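Local coordinates for GTPase-activating protein BEM3 (PDB 6FSF) that activates the GTPase activity of Cdc42, less efficiently that of Rho1, and binds phosphatidylinositol 3-phosphate, this piece being its tandem PX and PH domains, at residues I7-Q12 with K120-I125; I21-T26 with L35-A40; F53-H58 with S126-M131; T78-Q83 with K97-Q102; S144-R149 with W159-G164. All coordinates share one frame; numbering follows the deposited sequence.

Interaction 1: I7-Q12 with K120-I125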
# COMPACT_ATOMS: atom_id res chain seq x y z
N ILE A 7 -14.40 20.46 11.37
CA ILE A 7 -13.26 19.64 11.77
C ILE A 7 -12.05 20.23 11.06
O ILE A 7 -12.16 20.58 9.87
CB ILE A 7 -13.50 18.16 11.43
CG1 ILE A 7 -14.66 17.59 12.25
CG2 ILE A 7 -12.24 17.33 11.66
CD1 ILE A 7 -16.02 17.61 11.55
N PRO A 8 -10.90 20.41 11.72
CA PRO A 8 -9.79 21.14 11.08
C PRO A 8 -9.35 20.52 9.77
O PRO A 8 -9.18 19.30 9.65
CB PRO A 8 -8.68 21.06 12.13
CG PRO A 8 -9.06 19.92 13.02
CD PRO A 8 -10.55 20.00 13.09
N LEU A 9 -9.17 21.37 8.77
CA LEU A 9 -8.80 20.96 7.42
C LEU A 9 -7.30 21.15 7.21
O LEU A 9 -6.77 22.25 7.44
CB LEU A 9 -9.58 21.75 6.37
CG LEU A 9 -11.09 21.86 6.55
CD1 LEU A 9 -11.71 22.67 5.43
CD2 LEU A 9 -11.74 20.49 6.64
N PHE A 10 -6.62 20.09 6.78
CA PHE A 10 -5.20 20.20 6.48
C PHE A 10 -4.95 20.92 5.16
O PHE A 10 -3.95 21.64 5.03
CB PHE A 10 -4.54 18.82 6.45
CG PHE A 10 -4.48 18.14 7.79
CD1 PHE A 10 -4.91 18.78 8.94
CD2 PHE A 10 -3.98 16.85 7.91
CE1 PHE A 10 -4.85 18.15 10.17
CE2 PHE A 10 -3.91 16.21 9.13
CZ PHE A 10 -4.35 16.87 10.27
N VAL A 11 -5.84 20.73 4.19
CA VAL A 11 -5.73 21.37 2.88
C VAL A 11 -7.10 21.91 2.50
O VAL A 11 -8.08 21.16 2.48
CB VAL A 11 -5.22 20.39 1.80
CG1 VAL A 11 -5.22 21.06 0.43
CG2 VAL A 11 -3.82 19.88 2.14
N GLN A 12 -7.17 23.20 2.21
CA GLN A 12 -8.43 23.80 1.80
C GLN A 12 -8.86 23.24 0.44
O GLN A 12 -8.00 22.93 -0.40
CB GLN A 12 -8.30 25.32 1.72
CG GLN A 12 -7.99 25.99 3.06
CD GLN A 12 -9.12 25.86 4.05
OE1 GLN A 12 -10.28 26.15 3.74
NE2 GLN A 12 -8.80 25.42 5.26
N LYS A 120 -16.10 17.61 2.35
CA LYS A 120 -16.08 16.20 2.73
C LYS A 120 -14.75 15.55 2.34
O LYS A 120 -14.19 14.77 3.12
CB LYS A 120 -17.25 15.47 2.07
CG LYS A 120 -17.58 14.12 2.68
CD LYS A 120 -18.34 14.28 4.00
CE LYS A 120 -18.75 12.94 4.56
NZ LYS A 120 -19.58 13.08 5.79
N ILE A 121 -14.24 15.87 1.15
CA ILE A 121 -12.95 15.34 0.73
C ILE A 121 -11.84 15.87 1.63
O ILE A 121 -10.92 15.14 2.01
CB ILE A 121 -12.69 15.68 -0.75
CG1 ILE A 121 -13.79 15.10 -1.64
CG2 ILE A 121 -11.33 15.17 -1.19
CD1 ILE A 121 -13.63 15.44 -3.11
N ALA A 122 -11.91 17.16 1.98
CA ALA A 122 -10.89 17.75 2.85
C ALA A 122 -10.92 17.10 4.23
O ALA A 122 -9.87 16.78 4.79
CB ALA A 122 -11.11 19.26 2.96
N GLN A 123 -12.11 16.90 4.78
CA GLN A 123 -12.23 16.20 6.06
C GLN A 123 -11.70 14.77 5.95
O GLN A 123 -11.15 14.23 6.91
CB GLN A 123 -13.69 16.18 6.52
CG GLN A 123 -14.27 17.55 6.82
CD GLN A 123 -15.76 17.49 7.09
OE1 GLN A 123 -16.42 16.50 6.78
NE2 GLN A 123 -16.30 18.56 7.67
N PHE A 124 -11.87 14.15 4.78
CA PHE A 124 -11.40 12.79 4.58
C PHE A 124 -9.89 12.68 4.81
O PHE A 124 -9.43 11.85 5.60
CB PHE A 124 -11.77 12.32 3.17
CG PHE A 124 -11.46 10.88 2.89
CD1 PHE A 124 -12.30 9.88 3.35
CD2 PHE A 124 -10.35 10.53 2.14
CE1 PHE A 124 -12.02 8.55 3.09
CE2 PHE A 124 -10.07 9.20 1.87
CZ PHE A 124 -10.91 8.21 2.35
N ILE A 125 -9.11 13.54 4.15
CA ILE A 125 -7.65 13.48 4.26
C ILE A 125 -7.11 14.14 5.52
O ILE A 125 -5.91 14.06 5.78
CB ILE A 125 -6.97 14.12 3.04
CG1 ILE A 125 -7.19 15.63 3.02
CG2 ILE A 125 -7.50 13.50 1.75
CD1 ILE A 125 -6.49 16.34 1.88
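Leu9 sets its CD2 methyl over the helix 120-125, where it meets two neighbouring residues at once: Leu9 CD2 is 3.9 Å from Ala122 CB and equally near Gln123 CG. A chi1 of -49° sets Leu9 CG anti to the carbonyl carbon, from where CD2 reaches the helix. Beyond CG the Gln123 chain runs extended and ends beside Ile7, the two side chains crossing at about a right angle with Gln123 NE2 4.0 Å from Ile7 CD1. Further along the segment 7-12 the backbone itself comes in, Val11 O lying 3.6 Å from Ala122 CB. Val11 also reaches one turn on, its CB 4.2 Å from Ile125 CD1. No hydrogen bond links the two segments directly; Ser126 OG, just past the helix, bonds both Phe10 N and Ala122 O and so ties them together. The chain that leads into strand 19-29 is thus laid across helix 115-125, whose other side packs on helix 57-70, as part of the helical half of the PX fold.

Interaction 2: I21-T26 with L35-A40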
# COMPACT_ATOMS: atom_id res chain seq x y z
N ILE A 21 -0.58 13.10 -4.73
CA ILE A 21 -0.87 11.96 -3.87
C ILE A 21 -0.01 10.78 -4.31
O ILE A 21 0.38 10.68 -5.47
CB ILE A 21 -2.37 11.59 -3.87
CG1 ILE A 21 -2.79 10.95 -5.21
CG2 ILE A 21 -3.22 12.81 -3.58
CD1 ILE A 21 -2.84 9.42 -5.17
N GLU A 22 0.27 9.89 -3.36
CA GLU A 22 0.97 8.64 -3.66
C GLU A 22 0.45 7.58 -2.70
O GLU A 22 0.68 7.67 -1.50
CB GLU A 22 2.48 8.80 -3.54
CG GLU A 22 3.25 7.55 -3.96
CD GLU A 22 4.75 7.69 -3.80
OE1 GLU A 22 5.20 8.78 -3.36
OE2 GLU A 22 5.48 6.73 -4.11
N VAL A 23 -0.26 6.60 -3.24
CA VAL A 23 -0.68 5.44 -2.46
C VAL A 23 0.56 4.60 -2.19
O VAL A 23 1.15 4.03 -3.11
CB VAL A 23 -1.76 4.63 -3.18
CG1 VAL A 23 -2.24 3.48 -2.32
CG2 VAL A 23 -2.93 5.53 -3.57
N LEU A 24 0.97 4.53 -0.92
CA LEU A 24 2.21 3.85 -0.57
C LEU A 24 2.01 2.36 -0.30
O LEU A 24 2.95 1.58 -0.51
CB LEU A 24 2.84 4.50 0.67
CG LEU A 24 3.24 5.98 0.56
CD1 LEU A 24 3.76 6.49 1.89
CD2 LEU A 24 4.27 6.19 -0.54
N SER A 25 0.82 1.95 0.14
CA SER A 25 0.59 0.57 0.54
C SER A 25 -0.90 0.33 0.70
O SER A 25 -1.67 1.25 0.98
CB SER A 25 1.32 0.24 1.85
OG SER A 25 0.96 -1.06 2.30
N THR A 26 -1.29 -0.94 0.53
CA THR A 26 -2.61 -1.42 0.91
C THR A 26 -2.51 -2.58 1.90
O THR A 26 -3.47 -3.34 2.06
CB THR A 26 -3.41 -1.85 -0.33
OG1 THR A 26 -2.79 -3.00 -0.93
CG2 THR A 26 -3.46 -0.72 -1.35
N LEU A 35 -5.72 -4.37 8.09
CA LEU A 35 -5.10 -3.96 6.84
C LEU A 35 -5.84 -2.76 6.27
O LEU A 35 -7.07 -2.76 6.15
CB LEU A 35 -5.12 -5.11 5.84
CG LEU A 35 -4.36 -6.39 6.22
CD1 LEU A 35 -4.44 -7.43 5.11
CD2 LEU A 35 -2.91 -6.08 6.56
N SER A 36 -5.09 -1.72 5.91
CA SER A 36 -5.67 -0.48 5.42
C SER A 36 -4.77 0.11 4.34
O SER A 36 -3.70 -0.42 4.04
CB SER A 36 -5.91 0.52 6.56
OG SER A 36 -4.68 0.90 7.16
N ILE A 37 -5.22 1.23 3.78
CA ILE A 37 -4.57 1.86 2.63
C ILE A 37 -3.84 3.10 3.12
O ILE A 37 -4.46 4.05 3.60
CB ILE A 37 -5.60 2.21 1.54
CG1 ILE A 37 -6.33 0.95 1.07
CG2 ILE A 37 -4.93 2.92 0.38
CD1 ILE A 37 -7.62 1.22 0.34
N LEU A 38 -2.51 3.08 3.01
CA LEU A 38 -1.67 4.20 3.43
C LEU A 38 -1.45 5.14 2.25
O LEU A 38 -1.01 4.71 1.18
CB LEU A 38 -0.33 3.70 3.97
CG LEU A 38 0.62 4.76 4.54
CD1 LEU A 38 0.04 5.36 5.81
CD2 LEU A 38 2.00 4.17 4.80
N ILE A 39 -1.75 6.42 2.45
CA ILE A 39 -1.73 7.42 1.39
C ILE A 39 -0.89 8.60 1.84
O ILE A 39 -1.07 9.10 2.95
CB ILE A 39 -3.16 7.88 1.01
CG1 ILE A 39 -3.99 6.69 0.53
CG2 ILE A 39 -3.10 8.98 -0.03
CD1 ILE A 39 -5.46 7.00 0.42
N ALA A 40 -0.00 9.06 0.96
CA ALA A 40 0.86 10.20 1.25
C ALA A 40 0.39 11.42 0.47
O ALA A 40 0.06 11.33 -0.71
CB ALA A 40 2.31 9.88 0.90
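Val23 and Ile37 make the buried side of this strand pair, with Val23 CG1 3.9 Å from Ile37 CG2. Val23 CG1 is anti to its backbone N (chi1 -177°), which turns that methyl to Ile37, while Thr26 CG2 runs alongside Ile37 CG1 at 4.1 Å. All three residues are buried, and helix 90-107 covers this side through Leu100. The strands are the first hairpin of the PX sheet, antiparallel and interrupted by a classic beta bulge: Leu24 and Ser25 both face Leu38. Leu24 N binds Leu38 O at 2.9 Å, Ser25 N reaches the same oxygen only weakly at 3.5 Å, and Leu38 N returns a bond to Ser25 O. Ahead of the bulge, Glu22 and Ala40 exchange two backbone bonds. By contrast with the covered side, Leu24 and Leu38 are partly exposed. There Leu24 CD1 rests 3.8 Å from Ala40 CB and 4.1 Å from Leu38 CD2. Glu22 is exposed, whereas buried Ser25 OG is bound by Glu228.

Interaction 3: F53-H58 with S126-M131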
# COMPACT_ATOMS: atom_id res chain seq x y z
N PHE A 53 -1.94 9.40 5.84
CA PHE A 53 -3.14 8.96 6.53
C PHE A 53 -3.47 7.55 6.08
O PHE A 53 -2.93 7.05 5.09
CB PHE A 53 -4.32 9.91 6.31
CG PHE A 53 -4.75 10.03 4.87
CD1 PHE A 53 -5.79 9.27 4.39
CD2 PHE A 53 -4.12 10.92 4.02
CE1 PHE A 53 -6.20 9.38 3.06
CE2 PHE A 53 -4.52 11.04 2.70
CZ PHE A 53 -5.56 10.27 2.22
N SER A 54 -4.36 6.90 6.82
CA SER A 54 -4.70 5.50 6.60
C SER A 54 -6.21 5.35 6.55
O SER A 54 -6.92 5.92 7.38
CB SER A 54 -4.12 4.62 7.71
OG SER A 54 -4.45 3.26 7.50
N LYS A 55 -6.69 4.60 5.56
CA LYS A 55 -8.12 4.36 5.40
C LYS A 55 -8.35 2.90 5.04
O LYS A 55 -7.61 2.34 4.23
CB LYS A 55 -8.73 5.25 4.32
CG LYS A 55 -8.56 6.75 4.55
CD LYS A 55 -9.44 7.24 5.67
CE LYS A 55 -9.30 8.74 5.84
NZ LYS A 55 -10.23 9.28 6.88
N SER A 56 -9.37 2.30 5.64
CA SER A 56 -9.81 0.99 5.19
C SER A 56 -10.48 1.12 3.83
O SER A 56 -10.88 2.21 3.40
CB SER A 56 -10.79 0.38 6.20
OG SER A 56 -12.05 1.03 6.14
N ILE A 57 -10.57 -0.01 3.12
CA ILE A 57 -11.22 -0.01 1.81
C ILE A 57 -12.68 0.40 1.95
O ILE A 57 -13.25 1.03 1.04
CB ILE A 57 -11.06 -1.39 1.14
CG1 ILE A 57 -11.78 -1.42 -0.21
CG2 ILE A 57 -11.57 -2.49 2.05
CD1 ILE A 57 -11.26 -0.40 -1.21
N HIS A 58 -13.31 0.07 3.08
CA HIS A 58 -14.69 0.46 3.32
C HIS A 58 -14.84 1.98 3.38
O HIS A 58 -15.78 2.55 2.81
CB HIS A 58 -15.20 -0.18 4.61
CG HIS A 58 -16.58 0.25 4.99
ND1 HIS A 58 -17.70 -0.13 4.28
CD2 HIS A 58 -17.02 1.03 6.00
CE1 HIS A 58 -18.77 0.39 4.84
NE2 HIS A 58 -18.39 1.10 5.89
N SER A 126 -7.97 14.79 6.30
CA SER A 126 -7.56 15.43 7.55
C SER A 126 -7.81 14.55 8.77
O SER A 126 -7.68 15.02 9.90
CB SER A 126 -8.28 16.77 7.72
OG SER A 126 -7.92 17.68 6.70
N THR A 127 -8.18 13.28 8.56
CA THR A 127 -8.44 12.34 9.64
C THR A 127 -7.60 11.09 9.44
O THR A 127 -7.04 10.86 8.36
CB THR A 127 -9.93 11.97 9.72
OG1 THR A 127 -10.42 11.67 8.40
CG2 THR A 127 -10.74 13.11 10.31
N ASP A 128 -7.52 10.28 10.49
CA ASP A 128 -6.72 9.05 10.50
C ASP A 128 -5.27 9.33 10.11
O ASP A 128 -4.64 8.56 9.39
CB ASP A 128 -7.33 7.99 9.58
CG ASP A 128 -8.75 7.63 9.97
OD1 ASP A 128 -8.93 6.84 10.92
OD2 ASP A 128 -9.69 8.14 9.32
N THR A 129 -4.75 10.45 10.61
CA THR A 129 -3.39 10.86 10.27
C THR A 129 -2.38 9.86 10.79
O THR A 129 -2.52 9.31 11.89
CB THR A 129 -3.11 12.25 10.85
OG1 THR A 129 -4.21 13.12 10.56
CG2 THR A 129 -1.84 12.83 10.26
N VAL A 130 -1.34 9.61 10.00
CA VAL A 130 -0.29 8.66 10.32
C VAL A 130 1.03 9.40 10.37
O VAL A 130 1.36 10.16 9.45
CB VAL A 130 -0.24 7.51 9.30
CG1 VAL A 130 0.97 6.62 9.55
CG2 VAL A 130 -1.52 6.70 9.34
N MET A 131 1.79 9.19 11.45
CA MET A 131 3.08 9.83 11.66
C MET A 131 4.15 8.75 11.77
O MET A 131 4.20 8.04 12.78
CB MET A 131 3.06 10.71 12.91
CG MET A 131 2.29 12.01 12.75
SD MET A 131 3.02 13.03 11.46
CE MET A 131 1.60 13.99 10.94
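Phe53 comes first, pairing with Thr129 as an antiparallel, non-hydrogen-bonded couple; its CB lies 3.5 Å from Thr127 O while its ring leads away from the segment 126-131. Next, Ser54 N donates to Asp128 O at 3.1 Å, and Ser54 CB meets Val130 CG2 at 3.7 Å. The Ser54 hydroxyl looks to Ser36 instead. Lys55 carries the polar side-chain part of the contact. Its chain bends at chi2 (-72°), which swings CD round, and the Lys55 side chain crosses those of Thr127 and Asp128 at about a right angle. Lys55 NZ forms a salt bridge with Asp128 OD2 at 2.7 Å, on the anti lone pair of that oxygen, and a hydrogen bond to Thr127 OG1 at 2.8 Å. The ring of Phe124 adds a cation-pi contact. An alanine in place of Lys55 would probably leave the Asp128 carboxylate without its charged mate and Thr127 OG1 without that donor. In the fold, strand 49-55 lies between strand 35-43 and the short strand 129-130, with Phe53 tucked against Phe124 and Ile125 of helix 115-125, and helix 57-70 begins just after Ser56, whose hydroxyl bonds Lys59 N.

Interaction 4: T78-Q83 with K97-Q102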
# COMPACT_ATOMS: atom_id res chain seq x y z
N THR A 78 -12.84 5.22 -11.31
CA THR A 78 -13.44 3.97 -10.84
C THR A 78 -12.53 3.29 -9.83
O THR A 78 -11.32 3.17 -10.06
CB THR A 78 -13.72 3.03 -12.02
OG1 THR A 78 -14.58 3.70 -12.96
CG2 THR A 78 -14.39 1.76 -11.54
N LEU A 79 -13.11 2.86 -8.71
CA LEU A 79 -12.36 2.18 -7.67
C LEU A 79 -11.96 0.78 -8.13
O LEU A 79 -12.55 0.23 -9.06
CB LEU A 79 -13.19 2.09 -6.39
CG LEU A 79 -13.22 3.32 -5.49
CD1 LEU A 79 -14.01 3.03 -4.23
CD2 LEU A 79 -11.80 3.74 -5.13
N PRO A 80 -10.94 0.20 -7.50
CA PRO A 80 -10.61 -1.20 -7.80
C PRO A 80 -11.75 -2.12 -7.40
O PRO A 80 -12.49 -1.86 -6.45
CB PRO A 80 -9.35 -1.45 -6.96
CG PRO A 80 -9.34 -0.38 -5.93
CD PRO A 80 -9.97 0.81 -6.58
N ASP A 81 -11.87 -3.22 -8.14
CA ASP A 81 -12.98 -4.15 -7.93
C ASP A 81 -12.89 -4.81 -6.56
O ASP A 81 -11.81 -4.93 -5.97
CB ASP A 81 -12.97 -5.22 -9.03
CG ASP A 81 -14.21 -6.09 -9.01
OD1 ASP A 81 -15.21 -5.69 -8.36
OD2 ASP A 81 -14.20 -7.16 -9.64
N ARG A 82 -14.05 -5.23 -6.05
CA ARG A 82 -14.11 -5.89 -4.75
C ARG A 82 -13.39 -7.23 -4.75
O ARG A 82 -12.98 -7.70 -3.68
CB ARG A 82 -15.57 -6.09 -4.33
CG ARG A 82 -16.42 -4.83 -4.42
CD ARG A 82 -17.83 -5.07 -3.91
NE ARG A 82 -17.86 -5.26 -2.47
CZ ARG A 82 -18.13 -4.30 -1.59
NH1 ARG A 82 -18.40 -3.07 -2.03
NH2 ARG A 82 -18.14 -4.56 -0.29
N GLN A 83 -13.21 -7.85 -5.92
CA GLN A 83 -12.51 -9.13 -5.99
C GLN A 83 -11.02 -8.97 -5.72
O GLN A 83 -10.36 -9.92 -5.29
CB GLN A 83 -12.72 -9.77 -7.36
CG GLN A 83 -13.99 -10.61 -7.48
CD GLN A 83 -15.26 -9.78 -7.44
OE1 GLN A 83 -15.22 -8.56 -7.60
NE2 GLN A 83 -16.39 -10.44 -7.23
N LYS A 97 -3.18 -1.35 -5.96
CA LYS A 97 -2.45 -0.16 -5.56
C LYS A 97 -2.30 0.81 -6.73
O LYS A 97 -2.35 2.03 -6.54
CB LYS A 97 -1.08 -0.56 -5.01
CG LYS A 97 -0.21 0.59 -4.54
CD LYS A 97 1.07 0.05 -3.91
CE LYS A 97 2.10 1.13 -3.72
NZ LYS A 97 2.46 1.79 -5.00
N ASN A 98 -2.12 0.29 -7.95
CA ASN A 98 -2.00 1.16 -9.11
C ASN A 98 -3.34 1.81 -9.45
O ASN A 98 -3.38 2.99 -9.83
CB ASN A 98 -1.47 0.37 -10.31
CG ASN A 98 -0.09 -0.20 -10.07
OD1 ASN A 98 0.69 0.34 -9.29
ND2 ASN A 98 0.22 -1.29 -10.75
N ILE A 99 -4.43 1.07 -9.33
CA ILE A 99 -5.75 1.63 -9.61
C ILE A 99 -6.07 2.73 -8.60
O ILE A 99 -6.63 3.78 -8.96
CB ILE A 99 -6.82 0.53 -9.61
CG1 ILE A 99 -6.46 -0.57 -10.61
CG2 ILE A 99 -8.20 1.11 -9.90
CD1 ILE A 99 -7.45 -1.69 -10.68
N LEU A 100 -5.74 2.50 -7.33
CA LEU A 100 -6.01 3.51 -6.31
C LEU A 100 -5.17 4.76 -6.55
O LEU A 100 -5.64 5.88 -6.30
CB LEU A 100 -5.74 2.94 -4.92
CG LEU A 100 -6.82 2.01 -4.36
CD1 LEU A 100 -6.29 1.25 -3.15
CD2 LEU A 100 -8.06 2.80 -3.99
N ASN A 101 -3.94 4.60 -7.03
CA ASN A 101 -3.12 5.75 -7.38
C ASN A 101 -3.78 6.57 -8.49
O ASN A 101 -3.87 7.80 -8.41
CB ASN A 101 -1.72 5.30 -7.80
CG ASN A 101 -0.68 5.56 -6.74
OD1 ASN A 101 -0.71 6.59 -6.07
ND2 ASN A 101 0.24 4.62 -6.56
N GLN A 102 -4.24 5.89 -9.55
CA GLN A 102 -4.96 6.57 -10.62
C GLN A 102 -6.23 7.23 -10.10
O GLN A 102 -6.59 8.33 -10.54
CB GLN A 102 -5.29 5.58 -11.74
CG GLN A 102 -4.08 5.05 -12.47
CD GLN A 102 -3.22 6.17 -13.01
OE1 GLN A 102 -2.10 6.38 -12.55
NE2 GLN A 102 -3.74 6.89 -14.00
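Pro80 points its ring at helix 97-102, and the ring carbons divide between Ile99 and Leu100, CB on the first, CG on the second, CD on both. CB comes first, with Pro80 CB 4.1 Å from Ile99 CG2 and almost as near to Ile99 CB and CD1, the two side chains sliding past each other in opposite directions. CG moves over to the next residue of the helix, Pro80 CG standing 3.8 Å from Leu100 CG. Last, Pro80 CD is 3.8 Å from Ile99 CG2 and just as close to Leu100 CD2. Ring and leucine cross at about a right angle. Ile99 CG2 lies anti to its own backbone N (chi1 -56° for CG1), and from there it also reaches the loop backbone, 3.7 Å from Thr78 O. Leu79 CD2 touches Leu100 CD2 at 4.0 Å, although the CB of Leu79 points away from the helix. An alanine in place of Pro80 lacks CG and CD, and would probably leave a gap against Leu100 and beside Ile99 CG2 and a backbone freer to turn. No hydrogen bond crosses the contact. Leu79 also leans on Val60 of helix 57-70, and Leu100 on Val23 of the sheet. The segment belongs to the proline-rich loop that joins the first two long helices of PX domains, here pressed by its last proline against the second of them.

Interaction 5: S144-R149 with W159-G164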
# COMPACT_ATOMS: atom_id res chain seq x y z
N SER A 144 6.42 -3.83 4.41
CA SER A 144 5.42 -4.89 4.41
C SER A 144 5.74 -5.91 3.33
O SER A 144 6.15 -5.55 2.22
CB SER A 144 4.02 -4.31 4.20
OG SER A 144 3.69 -3.39 5.22
N LEU A 145 5.54 -7.19 3.65
CA LEU A 145 5.87 -8.27 2.73
C LEU A 145 4.74 -9.29 2.71
O LEU A 145 3.91 -9.34 3.63
CB LEU A 145 7.19 -8.95 3.10
CG LEU A 145 8.45 -8.08 3.16
CD1 LEU A 145 9.62 -8.88 3.70
CD2 LEU A 145 8.77 -7.52 1.78
N LEU A 146 4.72 -10.10 1.66
CA LEU A 146 3.79 -11.21 1.53
C LEU A 146 4.58 -12.51 1.52
O LEU A 146 5.54 -12.66 0.76
CB LEU A 146 2.94 -11.09 0.26
CG LEU A 146 1.95 -9.92 0.23
CD1 LEU A 146 1.21 -9.86 -1.09
CD2 LEU A 146 0.97 -10.03 1.39
N LEU A 147 4.18 -13.46 2.38
CA LEU A 147 4.95 -14.67 2.63
C LEU A 147 4.14 -15.91 2.30
O LEU A 147 2.96 -16.01 2.65
CB LEU A 147 5.40 -14.72 4.10
CG LEU A 147 6.16 -15.97 4.54
CD1 LEU A 147 7.47 -16.11 3.77
CD2 LEU A 147 6.43 -15.92 6.04
N ARG A 148 4.78 -16.87 1.63
CA ARG A 148 4.20 -18.16 1.31
C ARG A 148 5.19 -19.26 1.66
O ARG A 148 6.41 -19.07 1.58
CB ARG A 148 3.80 -18.26 -0.17
CG ARG A 148 3.14 -19.58 -0.57
CD ARG A 148 2.88 -19.66 -2.06
NE ARG A 148 4.11 -19.69 -2.85
CZ ARG A 148 4.70 -20.80 -3.29
NH1 ARG A 148 4.17 -21.99 -3.02
NH2 ARG A 148 5.82 -20.72 -4.00
N ARG A 149 4.66 -20.42 2.05
CA ARG A 149 5.45 -21.60 2.34
C ARG A 149 5.00 -22.75 1.44
O ARG A 149 3.83 -22.83 1.07
CB ARG A 149 5.30 -22.02 3.80
CG ARG A 149 5.70 -20.93 4.78
CD ARG A 149 7.17 -20.57 4.63
NE ARG A 149 8.01 -21.76 4.74
CZ ARG A 149 8.37 -22.30 5.90
NH1 ARG A 149 9.14 -23.38 5.92
NH2 ARG A 149 7.97 -21.76 7.04
N TRP A 159 -0.90 -17.05 1.02
CA TRP A 159 -0.07 -15.90 1.35
C TRP A 159 -0.54 -15.27 2.65
O TRP A 159 -1.72 -15.32 3.00
CB TRP A 159 -0.11 -14.86 0.22
CG TRP A 159 0.38 -15.38 -1.10
CD1 TRP A 159 -0.37 -15.93 -2.09
CD2 TRP A 159 1.74 -15.41 -1.56
NE1 TRP A 159 0.43 -16.29 -3.15
CE2 TRP A 159 1.73 -15.99 -2.84
CE3 TRP A 159 2.96 -15.00 -1.00
CZ2 TRP A 159 2.89 -16.17 -3.58
CZ3 TRP A 159 4.11 -15.19 -1.75
CH2 TRP A 159 4.07 -15.77 -3.02
N ARG A 160 0.41 -14.67 3.37
CA ARG A 160 0.14 -14.01 4.64
C ARG A 160 0.98 -12.75 4.74
O ARG A 160 2.13 -12.72 4.29
CB ARG A 160 0.44 -14.94 5.82
CG ARG A 160 1.81 -15.60 5.76
CD ARG A 160 2.08 -16.50 6.96
NE ARG A 160 1.15 -17.61 7.05
CZ ARG A 160 1.09 -18.45 8.08
NH1 ARG A 160 0.21 -19.45 8.08
NH2 ARG A 160 1.90 -18.29 9.11
N VAL A 161 0.41 -11.71 5.33
CA VAL A 161 1.08 -10.42 5.48
C VAL A 161 2.12 -10.52 6.58
O VAL A 161 1.83 -10.98 7.69
CB VAL A 161 0.07 -9.30 5.77
CG1 VAL A 161 0.78 -7.97 5.92
CG2 VAL A 161 -0.99 -9.24 4.67
N ARG A 162 3.35 -10.09 6.28
CA ARG A 162 4.43 -10.04 7.25
C ARG A 162 5.10 -8.68 7.19
O ARG A 162 5.10 -8.02 6.16
CB ARG A 162 5.47 -11.14 7.00
CG ARG A 162 5.01 -12.54 7.35
CD ARG A 162 4.85 -12.69 8.86
NE ARG A 162 3.50 -13.08 9.23
CZ ARG A 162 3.10 -14.34 9.39
NH1 ARG A 162 3.97 -15.33 9.22
NH2 ARG A 162 1.85 -14.61 9.73
N TYR A 163 5.67 -8.27 8.32
CA TYR A 163 6.49 -7.07 8.38
C TYR A 163 7.94 -7.49 8.57
O TYR A 163 8.27 -8.14 9.57
CB TYR A 163 6.04 -6.13 9.50
CG TYR A 163 6.90 -4.90 9.63
CD1 TYR A 163 7.53 -4.60 10.83
CD2 TYR A 163 7.11 -4.06 8.55
CE1 TYR A 163 8.32 -3.48 10.95
CE2 TYR A 163 7.90 -2.94 8.66
CZ TYR A 163 8.51 -2.65 9.86
OH TYR A 163 9.31 -1.53 9.98
N GLY A 164 8.79 -7.14 7.62
CA GLY A 164 10.18 -7.57 7.62
C GLY A 164 11.11 -6.49 8.14
O GLY A 164 10.98 -5.32 7.80
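The Trp159 indole takes Arg148 CB over one face: this CH-pi contact puts Arg148 CB 3.5 Å from the centroid of the six-membered ring, 16° off its normal. Near the plane, at the edge, comes Leu146 O, 3.8 Å from Trp159 CZ3. Arg148 then runs on over the ring with CD and NE near CZ2, and its guanidinium plane is turned 63° from the indole; cation-pi contacts with Phe201 and Tyr224 receive its charged end. On the sheet face of Leu145 and Leu147, Arg160 CG lies above one face of the Arg162 guanidinium, toward its rim, and Arg162 NH1 forms a salt bridge with Glu181. Arg162 CG also packs 3.9 Å from Leu147 CD2. On the sheet face of Ser144 and Tyr163, Leu146 CD2 meets Val161 CG2 at 3.9 Å. Between these side chains the backbones trade four bonds. Arg162 N to Leu145 O is almost straight, at 2.8 Å and 176°, and Leu145 N returns a 2.7 Å bond to Arg162 O; Leu147 and Arg160 form the second hydrogen-bonded pair. The two strands are the opening hairpin of the seven-stranded beta barrel of the PH fold.

From the N terminus, interaction 1 brings the leading loop onto helix 115-125 and so closes the longest loop, within which interactions 2 and 4 are nested. Interaction 2 follows, closing a short hairpin loop in series with interaction 3, and their strands are neighbours in one sheet. Interaction 3 crosses interaction 1: its second segment starts directly where the helix of interaction 1 ends, and Phe10 packs near Thr129. Interaction 4 nests inside interaction 3 and touches interaction 2 where Asn101 meets Val23. All four build the PX domain, joining sheet to helices. Interaction 5 opens later, closing another short hairpin loop in the PH domain; Leu35 of interaction 2 touches Val161 there.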